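Rd1NTF2_04 (Synthetic construct, PDB 6W3G) is a de novo designed NTF2-like protein with a long curved sheet, probably made as a scaffold for pockets of varied shape rather than for a natural function. Local coordinates at residues A[17-21]-A[32-36]. Residues are numbered along the deposited sequence; the frame is centred on the assembly and turned at random.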
loop_
_atom_site.group_PDB
_atom_site.type_symbol
_atom_site.label_atom_id
_atom_site.label_comp_id
_atom_site.label_asym_id
_atom_site.label_seq_id
_atom_site.Cartn_x
_atom_site.Cartn_y
_atom_site.Cartn_z
ATOM N N GLU A 17 -8.088 6.134 -0.952
ATOM C CA GLU A 17 -8.698 4.814 -0.810
ATOM C C GLU A 17 -7.670 3.793 -0.357
ATOM O O GLU A 17 -7.958 2.925 0.478
ATOM C CB GLU A 17 -9.333 4.388 -2.135
ATOM C CG GLU A 17 -10.638 5.101 -2.444
ATOM C CD GLU A 17 -11.200 4.717 -3.806
ATOM O OE1 GLU A 17 -10.536 3.952 -4.537
ATOM O OE2 GLU A 17 -12.303 5.190 -4.149
ATOM N N PHE A 18 -6.458 3.882 -0.899
ATOM C CA PHE A 18 -5.406 2.961 -0.500
ATOM C C PHE A 18 -5.077 3.128 0.974
ATOM O O PHE A 18 -4.889 2.140 1.696
ATOM C CB PHE A 18 -4.166 3.184 -1.360
ATOM C CG PHE A 18 -2.970 2.449 -0.855
ATOM C CD1 PHE A 18 -2.811 1.111 -1.126
ATOM C CD2 PHE A 18 -2.029 3.094 -0.069
ATOM C CE1 PHE A 18 -1.724 0.418 -0.647
ATOM C CE2 PHE A 18 -0.943 2.407 0.425
ATOM C CZ PHE A 18 -0.792 1.063 0.135
ATOM N N ARG A 19 -4.997 4.371 1.443
ATOM C CA ARG A 19 -4.738 4.612 2.853
ATOM C C ARG A 19 -5.849 4.038 3.724
ATOM O O ARG A 19 -5.578 3.433 4.769
ATOM C CB ARG A 19 -4.580 6.114 3.075
ATOM C CG ARG A 19 -4.121 6.483 4.445
ATOM C CD ARG A 19 -3.865 7.974 4.530
ATOM N NE ARG A 19 -3.724 8.389 5.919
ATOM C CZ ARG A 19 -4.737 8.743 6.704
ATOM N NH1 ARG A 19 -5.980 8.749 6.240
ATOM N NH2 ARG A 19 -4.499 9.098 7.955
ATOM N N GLU A 20 -7.107 4.210 3.310
ATOM C CA GLU A 20 -8.226 3.668 4.073
ATOM C C GLU A 20 -8.200 2.146 4.077
ATOM O O GLU A 20 -8.483 1.519 5.104
ATOM C CB GLU A 20 -9.541 4.188 3.494
ATOM C CG GLU A 20 -10.788 3.808 4.281
ATOM C CD GLU A 20 -10.765 4.312 5.714
ATOM O OE1 GLU A 20 -10.040 5.292 6.001
ATOM O OE2 GLU A 20 -11.480 3.719 6.551
ATOM N N MET A 21 -7.869 1.528 2.935
ATOM C CA MET A 21 -7.769 0.071 2.878
ATOM C C MET A 21 -6.676 -0.436 3.805
ATOM O O MET A 21 -6.815 -1.493 4.429
ATOM C CB MET A 21 -7.492 -0.393 1.447
ATOM C CG MET A 21 -7.112 -1.875 1.320
ATOM S SD MET A 21 -6.564 -2.324 -0.344
ATOM C CE MET A 21 -4.918 -1.618 -0.342
ATOM N N GLU A 32 -10.340 -3.997 -5.660
ATOM C CA GLU A 32 -10.447 -2.861 -6.561
ATOM C C GLU A 32 -9.097 -2.201 -6.797
ATOM O O GLU A 32 -8.828 -1.744 -7.913
ATOM C CB GLU A 32 -11.443 -1.836 -6.010
ATOM N N LEU A 33 -8.230 -2.176 -5.783
ATOM C CA LEU A 33 -7.026 -1.353 -5.821
ATOM C C LEU A 33 -5.800 -2.100 -6.328
ATOM O O LEU A 33 -4.910 -1.482 -6.932
ATOM C CB LEU A 33 -6.721 -0.808 -4.424
ATOM C CG LEU A 33 -7.769 0.122 -3.807
ATOM C CD1 LEU A 33 -7.285 0.676 -2.481
ATOM C CD2 LEU A 33 -8.125 1.247 -4.757
ATOM N N PHE A 34 -5.711 -3.400 -6.063
ATOM C CA PHE A 34 -4.549 -4.196 -6.421
ATOM C C PHE A 34 -4.761 -4.865 -7.782
ATOM O O PHE A 34 -5.818 -5.448 -8.045
ATOM C CB PHE A 34 -4.285 -5.279 -5.368
ATOM C CG PHE A 34 -3.648 -4.774 -4.103
ATOM C CD1 PHE A 34 -2.423 -4.129 -4.142
ATOM C CD2 PHE A 34 -4.253 -4.971 -2.870
ATOM C CE1 PHE A 34 -1.828 -3.670 -2.988
ATOM C CE2 PHE A 34 -3.659 -4.514 -1.714
ATOM C CZ PHE A 34 -2.452 -3.864 -1.771
ATOM N N ASP A 35 -3.752 -4.781 -8.642
ATOM C CA ASP A 35 -3.719 -5.633 -9.822
ATOM C C ASP A 35 -3.735 -7.086 -9.366
ATOM O O ASP A 35 -3.210 -7.413 -8.304
ATOM C CB ASP A 35 -2.450 -5.351 -10.630
ATOM C CG ASP A 35 -2.458 -5.988 -11.994
ATOM O OD1 ASP A 35 -2.925 -5.342 -12.948
ATOM O OD2 ASP A 35 -1.977 -7.135 -12.106
ATOM N N PRO A 36 -4.324 -7.986 -10.151
ATOM C CA PRO A 36 -4.308 -9.403 -9.753
ATOM C C PRO A 36 -2.913 -9.966 -9.580
ATOM O O PRO A 36 -2.714 -10.893 -8.785
ATOM C CB PRO A 36 -5.059 -10.090 -10.903
ATOM C CG PRO A 36 -5.921 -9.043 -11.474
ATOM C CD PRO A 36 -5.179 -7.747 -11.324
#
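Leu-33, the last helical residue of 27-33, is the main bump of this contact. Its side chain enters a hollow on helix 11-24 formed by Glu-17 and Phe-18 with Met-21 about one turn further on. Leu-33 CD1 lies 3.6 Å from Phe-18 CA, close against the helix backbone, and 3.8 Å from Met-21 SD. The other methyl, Leu-33 CD2, meets the outer wall at 3.6 Å from Glu-17 OE1. The fold is NTF2-like: helices pack on a curved mixed sheet, and here the first helix meets the end of the second, where the chain passes into the short strand 34-35. Leu-33 and Asp-35 share backbone hydrogen bonds with Ile-113, which join this helix-to-strand junction to strand 111-118. Phe-34 leaves helical geometry, and its ring fills the space beside Met-21. Met-21 CE comes within 3.4 Å of Phe-34 CE2. Met-21 SD sits 4.8 Å from the centroid of the Phe-34 ring, an oblique Met-aromatic contact. Phe-34 CZ also approaches the edge of the Phe-18 ring, 4.5 Å from Phe-18 CE1. Beyond the pair, Phe-18 meets Phe-85 and Ile-113, while Phe-34 packs on Ala-53 and Ile-57 of helix 50-63.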